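Local coordinates for nucleoside phosphorylase, putative (Trypanosoma brucei, PDB 3BJE), which catalyses the reversible phosphorolysis of uridine to uracil and alpha-D-ribose 1-phosphate, working as a homodimeric uridine phosphorylase, at the interface of chains A and B. Sequence-based numbering; all coordinates share one arbitrary frame. Chains: chain A/B, Nucleoside phosphorylase, putative.

Contact 1: the interface of chains A and B. Residues chain A 75, 95-96, 98-99; chain B 75, 95, 98-99.
A:Glu75 and A:Met95, from two loops of chain A, meet B:Glu75 and B:Met95 across the dimer two-fold, and the first turn of helix 97-112 from each chain closes in beside them. The site shows how a symmetric interface can be built around closely paired acids and a shared metal. Each Glu75 folds back through a bend at chi2 (-107° in A:Glu75), and its OE2 then faces the partner chain. The syn lone pair of A:Glu75 OE2 takes the backbone N-H of B:Met95 in a nearly straight bond of 3.0 Å. A second donor, ND2 of A:Asn99, reaches the same OE2 at 3.0 Å from above the carboxylate plane, while this oxygen lies in the plane of the amide. One oxygen is thus gripped by a donor from each chain, and the twin arrangement holds B:Glu75. The two OE2 atoms of A:Glu75 and B:Glu75 come to 2.8 Å with their carboxylate planes 66° apart. Such closeness would be costly between two bare acceptors; a shared proton could relieve it, but none is seen. Their CB atoms also touch, 3.6 Å apart. The bent A:Met95 chain carries its CE methyl to 3.6 Å from B:Asn99 ND2, beside the B:Glu75 carboxylate. With their ND2 atoms turned to Glu75, the Asn99 amides present OD1 to the opposite side: A:Asn99 OD1 stands 3.2 Å from the carbonyl O of B:Met95. The Asp98 carboxylates meet tip to tip, planes 83° apart, with A:Asp98 OD1 3.2 Å from B:Asp98 OD1. Met95, Asp98 and Asn99 form the calcium site, and the positive ion probably offsets repulsion among these clustered oxygens. In the fold, Glu75 occupies the turn between strands 69-73 and 76-83, whereas Met95 links strand 86-92 to the N-terminal end of helix 97-112, on the dimer axis.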
loop_
_atom_site.group_PDB
_atom_site.type_symbol
_atom_site.label_atom_id
_atom_site.label_comp_id
_atom_site.label_asym_id
_atom_site.label_seq_id
_atom_site.Cartn_x
_atom_site.Cartn_y
_atom_site.Cartn_z
ATOM N N GLU A 75 9.466 4.027 -3.695
ATOM C CA GLU A 75 8.583 5.205 -3.727
ATOM C C GLU A 75 8.992 6.251 -2.649
ATOM O O GLU A 75 8.339 7.290 -2.490
ATOM C CB GLU A 75 7.092 4.793 -3.645
ATOM C CG GLU A 75 6.591 3.894 -2.470
ATOM C CD GLU A 75 6.290 2.458 -2.926
ATOM O OE1 GLU A 75 7.328 1.896 -3.371
ATOM O OE2 GLU A 75 5.079 1.936 -2.899
ATOM N N MET A 95 1.760 5.050 -1.818
ATOM C CA MET A 95 0.334 4.960 -1.544
ATOM C C MET A 95 0.022 3.947 -0.473
ATOM O O MET A 95 0.524 2.824 -0.524
ATOM C CB MET A 95 -0.412 4.611 -2.827
ATOM C CG MET A 95 -0.157 5.597 -3.920
ATOM S SD MET A 95 -1.152 5.335 -5.388
ATOM C CE MET A 95 -0.301 3.935 -6.106
ATOM N N GLY A 96 -0.798 4.335 0.498
ATOM C CA GLY A 96 -1.398 3.376 1.409
ATOM C C GLY A 96 -0.922 3.304 2.850
ATOM O O GLY A 96 0.177 3.724 3.196
ATOM N N ASP A 98 -0.278 0.657 4.495
ATOM C CA ASP A 98 0.806 -0.301 4.589
ATOM C C ASP A 98 2.147 0.400 4.430
ATOM O O ASP A 98 3.092 0.133 5.178
ATOM C CB ASP A 98 0.631 -1.414 3.551
ATOM C CG ASP A 98 0.601 -0.921 2.126
ATOM O OD1 ASP A 98 0.060 0.161 1.823
ATOM O OD2 ASP A 98 1.067 -1.652 1.254
ATOM N N ASN A 99 2.214 1.326 3.476
ATOM C CA ASN A 99 3.410 2.168 3.279
ATOM C C ASN A 99 3.672 3.045 4.499
ATOM O O ASN A 99 4.822 3.269 4.909
ATOM C CB ASN A 99 3.256 3.025 2.029
ATOM C CG ASN A 99 3.342 2.208 0.745
ATOM O OD1 ASN A 99 2.653 1.183 0.575
ATOM N ND2 ASN A 99 4.200 2.661 -0.169
ATOM N N GLU B 75 5.002 5.517 -8.107
ATOM C CA GLU B 75 5.791 4.290 -8.039
ATOM C C GLU B 75 5.503 3.349 -9.244
ATOM O O GLU B 75 6.033 2.242 -9.307
ATOM C CB GLU B 75 5.564 3.605 -6.675
ATOM C CG GLU B 75 4.120 3.176 -6.280
ATOM C CD GLU B 75 3.467 4.083 -5.222
ATOM O OE1 GLU B 75 3.303 5.254 -5.613
ATOM O OE2 GLU B 75 3.130 3.635 -4.047
ATOM N N MET B 95 4.433 -0.922 -3.277
ATOM C CA MET B 95 4.208 -1.888 -2.201
ATOM C C MET B 95 2.728 -2.000 -1.865
ATOM O O MET B 95 2.047 -1.002 -1.726
ATOM C CB MET B 95 4.983 -1.450 -0.964
ATOM C CG MET B 95 6.455 -1.301 -1.274
ATOM S SD MET B 95 7.534 -1.033 0.129
ATOM C CE MET B 95 7.143 0.655 0.524
ATOM N N ASP B 98 -3.153 -2.828 -1.748
ATOM C CA ASP B 98 -3.839 -1.614 -2.165
ATOM C C ASP B 98 -3.329 -1.129 -3.506
ATOM O O ASP B 98 -4.127 -0.766 -4.382
ATOM C CB ASP B 98 -3.715 -0.513 -1.099
ATOM C CG ASP B 98 -2.273 -0.107 -0.807
ATOM O OD1 ASP B 98 -1.364 -0.951 -0.845
ATOM O OD2 ASP B 98 -2.041 1.073 -0.475
ATOM N N ASN B 99 -1.998 -1.154 -3.676
ATOM C CA ASN B 99 -1.391 -0.829 -4.958
ATOM C C ASN B 99 -1.801 -1.808 -6.049
ATOM O O ASN B 99 -2.030 -1.406 -7.197
ATOM C CB ASN B 99 0.126 -0.769 -4.816
ATOM C CG ASN B 99 0.576 0.436 -4.024
ATOM O OD1 ASN B 99 0.120 0.668 -2.887
ATOM N ND2 ASN B 99 1.514 1.199 -4.589
#

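Contact 2: the interface of chains A and B. Residues chain A 23-25, 33, 102, 105-106; chain B 251, 256, 258.
B:Tyr251 lies against A:Asn105 and A:Glu106 of helix 97-112, with the N-terminal segment A:Asp23 to A:Pro25 along another side of its ring. It is a good example of an aromatic residue whose every part finds a partner in the neighbouring subunit. At its root, CB sits 3.5 Å from A:Asn105 OD1. CG follows, facing the carbon of the same amide, and CD2 makes a close contact of 3.4 Å with A:Asn105 CB. Amide and ring slide past each other in opposite directions, their planes 19° apart, the amide offset toward the CB and CG end and not over the ring centre. On the opposite side of the ring, CD1 is met at the edge, in plane, by the backbone O of A:Asp23 at 3.4 Å. Farther out, CE1 also lies near A:Asp23 O, then the A:Leu24 CD1 methyl, while CE2 looks toward the backbone O of A:Ile102 and the carboxylate of A:Glu106. CZ meets OE2 and CG of A:Glu106. At the tip the phenol OH of B:Tyr251 donates a short hydrogen bond of 2.6 Å to A:Glu106 OE2, meeting it on the anti side, slightly out of the carboxylate plane. A:Glu106 runs extended beyond CG (chi2 -177°), which brings its acid across the end of the ring, with the two planes at 80°. The same OH is linked at 2.9 Å to water 1, which also bonds A:Pro25 O and A:Leu33 N. Around the ring, the methylene CD of B:Arg256 rests 3.3 Å from A:Asp23 O, and B:Val258 packs its CB against A:Asn105 OD1 and CG1 against A:Leu24 CD2. B:Arg256 lines the uracil pocket, and B:Phe250, preceding B:Tyr251, lines both the uracil and ribose phosphate pockets. The contact therefore fastens the dimer and probably helps steady the active-site segment of chain B.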
loop_
_atom_site.group_PDB
_atom_site.type_symbol
_atom_site.label_atom_id
_atom_site.label_comp_id
_atom_site.label_asym_id
_atom_site.label_seq_id
_atom_site.Cartn_x
_atom_site.Cartn_y
_atom_site.Cartn_z
ATOM N N ASP A 23 14.102 -8.166 12.590
ATOM C CA ASP A 23 12.988 -7.314 13.116
ATOM C C ASP A 23 13.113 -5.883 12.620
ATOM O O ASP A 23 12.129 -5.258 12.271
ATOM C CB ASP A 23 12.987 -7.275 14.646
ATOM C CG ASP A 23 12.479 -8.562 15.284
ATOM O OD1 ASP A 23 11.333 -8.979 15.020
ATOM O OD2 ASP A 23 13.224 -9.133 16.108
ATOM N N LEU A 24 14.321 -5.345 12.634
ATOM C CA LEU A 24 14.529 -3.965 12.222
ATOM C C LEU A 24 15.868 -3.871 11.501
ATOM O O LEU A 24 16.887 -3.543 12.111
ATOM C CB LEU A 24 14.491 -3.059 13.446
ATOM C CG LEU A 24 14.593 -1.557 13.228
ATOM C CD1 LEU A 24 13.524 -1.041 12.276
ATOM C CD2 LEU A 24 14.489 -0.887 14.589
ATOM N N PRO A 25 15.871 -4.184 10.195
ATOM C CA PRO A 25 17.112 -4.178 9.414
ATOM C C PRO A 25 17.729 -2.784 9.295
ATOM O O PRO A 25 17.073 -1.857 8.816
ATOM C CB PRO A 25 16.670 -4.703 8.038
ATOM C CG PRO A 25 15.344 -5.345 8.261
ATOM C CD PRO A 25 14.709 -4.580 9.377
ATOM N N LEU A 33 15.533 0.354 6.114
ATOM C CA LEU A 33 15.428 -0.472 4.913
ATOM C C LEU A 33 14.757 0.189 3.713
ATOM O O LEU A 33 15.194 -0.015 2.575
ATOM C CB LEU A 33 14.690 -1.759 5.248
ATOM C CG LEU A 33 14.626 -2.852 4.205
ATOM C CD1 LEU A 33 16.036 -3.258 3.742
ATOM C CD2 LEU A 33 13.893 -4.056 4.796
ATOM N N ILE A 102 5.255 1.018 7.233
ATOM C CA ILE A 102 6.687 0.914 6.979
ATOM C C ILE A 102 7.428 2.174 7.428
ATOM O O ILE A 102 8.385 2.134 8.204
ATOM C CB ILE A 102 6.942 0.660 5.492
ATOM C CG1 ILE A 102 6.546 -0.779 5.145
ATOM C CG2 ILE A 102 8.432 0.899 5.151
ATOM C CD1 ILE A 102 6.500 -1.066 3.652
ATOM N N ASN A 105 7.417 2.986 11.301
ATOM C CA ASN A 105 8.324 2.098 12.044
ATOM C C ASN A 105 9.776 2.540 11.882
ATOM O O ASN A 105 10.543 2.546 12.852
ATOM C CB ASN A 105 8.171 0.655 11.555
ATOM C CG ASN A 105 7.139 -0.109 12.338
ATOM O OD1 ASN A 105 7.480 -0.738 13.339
ATOM N ND2 ASN A 105 5.876 -0.037 11.913
ATOM N N GLU A 106 10.136 2.932 10.664
ATOM C CA GLU A 106 11.502 3.324 10.388
ATOM C C GLU A 106 11.842 4.686 10.999
ATOM O O GLU A 106 12.928 4.840 11.559
ATOM C CB GLU A 106 11.798 3.207 8.888
ATOM C CG GLU A 106 11.661 1.756 8.440
ATOM C CD GLU A 106 11.987 1.496 6.989
ATOM O OE1 GLU A 106 12.348 2.434 6.256
ATOM O OE2 GLU A 106 11.878 0.326 6.575
ATOM N N TYR B 251 6.241 -4.550 9.231
ATOM C CA TYR B 251 6.840 -4.721 10.556
ATOM C C TYR B 251 5.889 -5.474 11.464
ATOM O O TYR B 251 5.786 -6.682 11.326
ATOM C CB TYR B 251 7.318 -3.374 11.098
ATOM C CG TYR B 251 8.528 -2.888 10.344
ATOM C CD1 TYR B 251 9.786 -3.401 10.632
ATOM C CD2 TYR B 251 8.426 -1.929 9.345
ATOM C CE1 TYR B 251 10.926 -2.986 9.944
ATOM C CE2 TYR B 251 9.567 -1.489 8.664
ATOM C CZ TYR B 251 10.815 -2.034 8.954
ATOM O OH TYR B 251 11.941 -1.617 8.260
ATOM N N ARG B 256 7.119 -8.602 13.098
ATOM C CA ARG B 256 8.364 -7.982 13.535
ATOM C C ARG B 256 8.106 -7.134 14.770
ATOM O O ARG B 256 7.083 -6.435 14.866
ATOM C CB ARG B 256 8.986 -7.096 12.457
ATOM C CG ARG B 256 9.449 -7.869 11.223
ATOM C CD ARG B 256 10.194 -6.990 10.218
ATOM N NE ARG B 256 11.004 -7.822 9.333
ATOM C CZ ARG B 256 10.573 -8.428 8.230
ATOM N NH1 ARG B 256 11.405 -9.206 7.550
ATOM N NH2 ARG B 256 9.334 -8.294 7.790
ATOM N N VAL B 258 9.309 -4.111 16.998
ATOM C CA VAL B 258 10.045 -2.849 16.838
ATOM C C VAL B 258 9.745 -1.864 17.971
ATOM O O VAL B 258 8.638 -1.373 18.088
ATOM C CB VAL B 258 9.741 -2.167 15.482
ATOM C CG1 VAL B 258 10.591 -0.913 15.307
ATOM C CG2 VAL B 258 9.974 -3.155 14.319
HETATM O O HOH W 1 14.574 -0.595 8.671
#

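Contact 1 and contact 2 lie about 16 Å apart, measured between the centres of their C-alpha atoms, and have no residue in common. Helix 97-112 of chain A connects them: its first turn serves contact 1 on the two-fold, and residues one to two turns on serve contact 2, whose twin lies across the axis. Both reach toward catalytic pockets, since Met95 lines the ribose phosphate site and Arg256 the uracil site. Dimer formation and the shape of the active sites are thus plausibly coupled through this helix, consistent with the homodimer being the working form of the enzyme.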